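Local atomic coordinates of putative methylthioribose-1-phosphate isomerase (Pyrococcus horikoshii OT3, PDB entry 6A34), a protein that probably catalyses the isomerisation of 5-methylthioribose 1-phosphate to 5-methylthioribulose 1-phosphate in the methionine salvage pathway. Residues 88-91 / 92-96; 346-349 / 350-353. One frame throughout, in Å; residues are numbered along the deposited sequence.

Contact 1: residues 88-91 / 92-96; sequences GFEK and AYEIL
The Tyr-93 ring and the carboxylate of Glu-90, one turn earlier, run alongside each other and point the same way, with their planes 52° apart. OE2 of Glu-90 comes obliquely to the ring, 3.7 Å from CD2 of Tyr-93. The same OE2 forms a salt bridge with Lys-114, whose charge also makes a cation-pi contact with the Tyr-93 ring, so one lysine serves both groups. At its far end Tyr-93 OH is hydrogen-bonded to Lys-97 and Asn-111. The Phe-89 ring meets the following turn more loosely: its CE1 lies 4.4 Å from CB of Tyr-93, again obliquely.

These residues belong to helix 82-97 of a helical bundle, with Phe-89 and Leu-96 packed between helices 59-76 and 104-119 and Ile-95 against helix 44-52. Within the helix, regular i to i+4 bonds run from the N-H groups of Ala-92, Tyr-93, Glu-94 and Ile-95 to the carbonyls of Gly-88, Phe-89, Glu-90 and Lys-91; N of Tyr-93 reaches O of Phe-89 at 2.8 Å.

Glu-90 and Glu-94 also lie side by side, their carboxylate planes nearly parallel, 19° apart. With the Glu-90 chain bent at chi2 (-69°), OE1 of Glu-90 lies 3.6 Å from CG of Glu-94. OE2 of Glu-90 and OE1 of Glu-94 are 4.2 Å apart, a like-charge proximity that Lys-114 probably eases.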
# COMPACT_ATOMS: atom_id res chain seq x y z
N GLY A 88 -33.56 -28.54 -19.68
CA GLY A 88 -32.49 -27.65 -20.15
C GLY A 88 -32.26 -26.49 -19.20
O GLY A 88 -31.12 -26.12 -18.93
N PHE A 89 -33.36 -25.94 -18.67
CA PHE A 89 -33.28 -24.83 -17.75
C PHE A 89 -32.52 -25.24 -16.47
O PHE A 89 -31.69 -24.49 -15.96
CB PHE A 89 -34.67 -24.33 -17.39
CG PHE A 89 -34.64 -23.35 -16.25
CD1 PHE A 89 -34.70 -23.79 -14.94
CD2 PHE A 89 -34.52 -21.99 -16.50
CE1 PHE A 89 -34.64 -22.89 -13.89
CE2 PHE A 89 -34.51 -21.08 -15.45
CZ PHE A 89 -34.54 -21.53 -14.15
N GLU A 90 -32.87 -26.41 -15.93
CA GLU A 90 -32.16 -26.98 -14.78
C GLU A 90 -30.68 -27.17 -15.12
O GLU A 90 -29.81 -26.77 -14.36
CB GLU A 90 -32.83 -28.29 -14.34
CG GLU A 90 -33.18 -28.32 -12.86
CD GLU A 90 -32.00 -28.36 -11.89
OE1 GLU A 90 -30.99 -29.03 -12.21
OE2 GLU A 90 -32.10 -27.76 -10.81
N LYS A 91 -30.36 -27.75 -16.29
CA LYS A 91 -28.95 -27.88 -16.66
C LYS A 91 -28.27 -26.50 -16.65
O LYS A 91 -27.16 -26.35 -16.14
CB LYS A 91 -28.77 -28.51 -18.04
CG LYS A 91 -28.74 -30.03 -18.05
CD LYS A 91 -28.68 -30.62 -19.46
CE LYS A 91 -28.63 -32.14 -19.46
NZ LYS A 91 -29.74 -32.72 -18.67
N ALA A 92 -28.94 -25.49 -17.21
CA ALA A 92 -28.37 -24.18 -17.35
C ALA A 92 -28.20 -23.52 -15.96
O ALA A 92 -27.21 -22.85 -15.71
CB ALA A 92 -29.22 -23.36 -18.30
N TYR A 93 -29.18 -23.72 -15.08
CA TYR A 93 -29.12 -23.25 -13.71
C TYR A 93 -27.86 -23.78 -13.01
O TYR A 93 -27.16 -23.02 -12.36
CB TYR A 93 -30.38 -23.68 -12.95
CG TYR A 93 -30.29 -23.61 -11.45
CD1 TYR A 93 -30.54 -22.43 -10.77
CD2 TYR A 93 -29.95 -24.73 -10.70
CE1 TYR A 93 -30.48 -22.36 -9.38
CE2 TYR A 93 -29.85 -24.67 -9.31
CZ TYR A 93 -30.12 -23.48 -8.65
OH TYR A 93 -30.06 -23.42 -7.29
N GLU A 94 -27.61 -25.09 -13.17
CA GLU A 94 -26.48 -25.78 -12.56
C GLU A 94 -25.14 -25.30 -13.13
O GLU A 94 -24.20 -25.10 -12.38
CB GLU A 94 -26.58 -27.30 -12.75
CG GLU A 94 -27.58 -27.95 -11.82
CD GLU A 94 -27.20 -27.87 -10.35
OE1 GLU A 94 -28.08 -27.46 -9.54
OE2 GLU A 94 -26.04 -28.20 -10.01
N ILE A 95 -25.05 -25.15 -14.45
CA ILE A 95 -23.83 -24.66 -15.07
C ILE A 95 -23.46 -23.29 -14.47
O ILE A 95 -22.30 -23.02 -14.16
CB ILE A 95 -23.99 -24.64 -16.60
CG1 ILE A 95 -23.98 -26.07 -17.17
CG2 ILE A 95 -22.92 -23.77 -17.25
CD1 ILE A 95 -24.17 -26.16 -18.69
N LEU A 96 -24.45 -22.43 -14.27
CA LEU A 96 -24.20 -21.08 -13.85
C LEU A 96 -23.95 -21.02 -12.33
O LEU A 96 -23.18 -20.15 -11.85
CB LEU A 96 -25.40 -20.22 -14.29
CG LEU A 96 -25.52 -20.03 -15.80
CD1 LEU A 96 -26.91 -19.59 -16.20
CD2 LEU A 96 -24.47 -19.04 -16.28

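Contact 2: residues 346-349 / 350-353; sequences KRNL and KKLF
Leu-349, Lys-350 and Lys-351 carry most of this contact between successive turns of an amphipathic alpha-helix, 345-354, close to the C-terminal end of the modelled chain. The helix packs against Val-341 of strand 339-341, the outermost strand, within this chain, of the main sheet and antiparallel to its neighbour there.

Leu-349 is the buried member. Its side chain packs on Val-341, Ile-284 and Met-286, while its carbonyl serves the turn ahead: O of Leu-349 accepts N-H of Phe-353 at 3.1 Å, a bond bent to 139° at the hydrogen. Leu-352 and Phe-353 extend the apolar side, both touching Leu-281.

Lys-350 lies on the exposed side. Its N-H reaches O of Lys-346 at 3.2 Å, and a chi1 of 85° sets CG between the backbone N and carbonyl carbon, 3.5 Å from O of Arg-347. CB and CG of Lys-350 rest near the carbonyls of the preceding turn, and the ammonium end leads away.

Lys-351 stretches out beyond CG, alongside both Arg-347 and Asn-348 and pointing the same way as each. Its CE lies 4.1 Å from CG of Arg-347, and the two positive groups are close as well, NE of Arg-347 and NZ of Lys-351 being 4.1 Å apart. On the Asn-348 side, the amide oxygen may temper this crowding electrostatically: OD1 of Asn-348 stands 3.8 Å from NZ of Lys-351. The amide nitrogen of Asn-348 is hydrogen-bonded to O of Trp-342, which helps fix the rotation of the group.

At the last turn the Phe-353 ring presents its edge to the backbone, with CD1 of Phe-353 lying 3.7 Å from O of Leu-349, near the ring plane.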
# COMPACT_ATOMS: atom_id res chain seq x y z
N LYS A 346 -27.25 -0.16 15.93
CA LYS A 346 -27.99 -1.38 16.27
C LYS A 346 -29.50 -1.10 16.15
O LYS A 346 -30.20 -1.73 15.35
CB LYS A 346 -27.55 -1.85 17.66
CG LYS A 346 -28.13 -3.18 18.12
CD LYS A 346 -27.47 -3.69 19.40
CE LYS A 346 -28.06 -5.00 19.92
NZ LYS A 346 -28.19 -6.01 18.85
N ARG A 347 -29.95 -0.09 16.91
CA ARG A 347 -31.33 0.32 17.00
C ARG A 347 -31.84 0.83 15.66
O ARG A 347 -32.92 0.47 15.25
CB ARG A 347 -31.44 1.43 18.06
CG ARG A 347 -32.83 2.02 18.23
CD ARG A 347 -32.90 2.94 19.44
NE ARG A 347 -32.72 4.32 19.06
CZ ARG A 347 -32.07 5.23 19.78
NH1 ARG A 347 -31.58 4.94 20.98
NH2 ARG A 347 -31.85 6.43 19.24
N ASN A 348 -31.06 1.71 15.00
CA ASN A 348 -31.54 2.35 13.77
C ASN A 348 -31.52 1.38 12.60
O ASN A 348 -32.34 1.55 11.70
CB ASN A 348 -30.84 3.67 13.46
CG ASN A 348 -31.26 4.74 14.45
OD1 ASN A 348 -32.43 4.79 14.81
ND2 ASN A 348 -30.32 5.54 14.94
N LEU A 349 -30.64 0.37 12.61
CA LEU A 349 -30.63 -0.59 11.52
C LEU A 349 -31.89 -1.47 11.62
O LEU A 349 -32.52 -1.68 10.58
CB LEU A 349 -29.37 -1.46 11.50
CG LEU A 349 -28.15 -0.78 10.87
CD1 LEU A 349 -26.88 -1.55 11.17
CD2 LEU A 349 -28.33 -0.61 9.37
N LYS A 350 -32.23 -1.93 12.84
CA LYS A 350 -33.37 -2.83 13.01
C LYS A 350 -34.68 -2.07 12.72
O LYS A 350 -35.58 -2.65 12.11
CB LYS A 350 -33.35 -3.57 14.35
CG LYS A 350 -33.94 -2.85 15.55
CD LYS A 350 -34.47 -3.80 16.61
CE LYS A 350 -33.45 -4.80 17.12
NZ LYS A 350 -34.04 -5.72 18.12
N LYS A 351 -34.73 -0.78 13.06
CA LYS A 351 -35.83 0.07 12.61
C LYS A 351 -35.92 -0.00 11.08
O LYS A 351 -36.94 -0.36 10.54
CB LYS A 351 -35.66 1.54 13.01
CG LYS A 351 -36.20 1.91 14.38
CD LYS A 351 -36.07 3.40 14.69
CE LYS A 351 -36.02 3.70 16.18
NZ LYS A 351 -35.82 5.15 16.43
N LEU A 352 -34.82 0.32 10.41
CA LEU A 352 -34.80 0.43 8.96
C LEU A 352 -35.40 -0.83 8.32
O LEU A 352 -36.05 -0.73 7.28
CB LEU A 352 -33.35 0.62 8.48
CG LEU A 352 -33.18 0.91 7.00
CD1 LEU A 352 -33.85 2.22 6.63
CD2 LEU A 352 -31.71 0.95 6.65
N PHE A 353 -35.13 -1.99 8.93
CA PHE A 353 -35.53 -3.28 8.38
C PHE A 353 -37.04 -3.51 8.56
O PHE A 353 -37.67 -4.11 7.69
CB PHE A 353 -34.68 -4.40 8.97
CG PHE A 353 -33.60 -4.86 8.03
CD1 PHE A 353 -32.46 -4.09 7.83
CD2 PHE A 353 -33.76 -6.01 7.27
CE1 PHE A 353 -31.48 -4.50 6.94
CE2 PHE A 353 -32.78 -6.41 6.38
CZ PHE A 353 -31.64 -5.65 6.21

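From the N terminus, contact 1 comes first, within helix 82-97, and contact 2 follows some 250 residues later in helix 345-354. Each joins neighbouring turns of a single helix, with no residue between its segments, so neither closes a loop; they stand in series and neither nest nor cross. The centres of contact 1 and contact 2 are about 38 Å apart. Their nearest atoms are about 22 Å apart, so they do not touch. Contact 1 belongs to the helices that precede the central sheet in sequence, beside 44-52, 59-76 and 104-119. Contact 2 lies at the other end of the chain, against strand 339-341 and strand 284-285 of the smaller sheet.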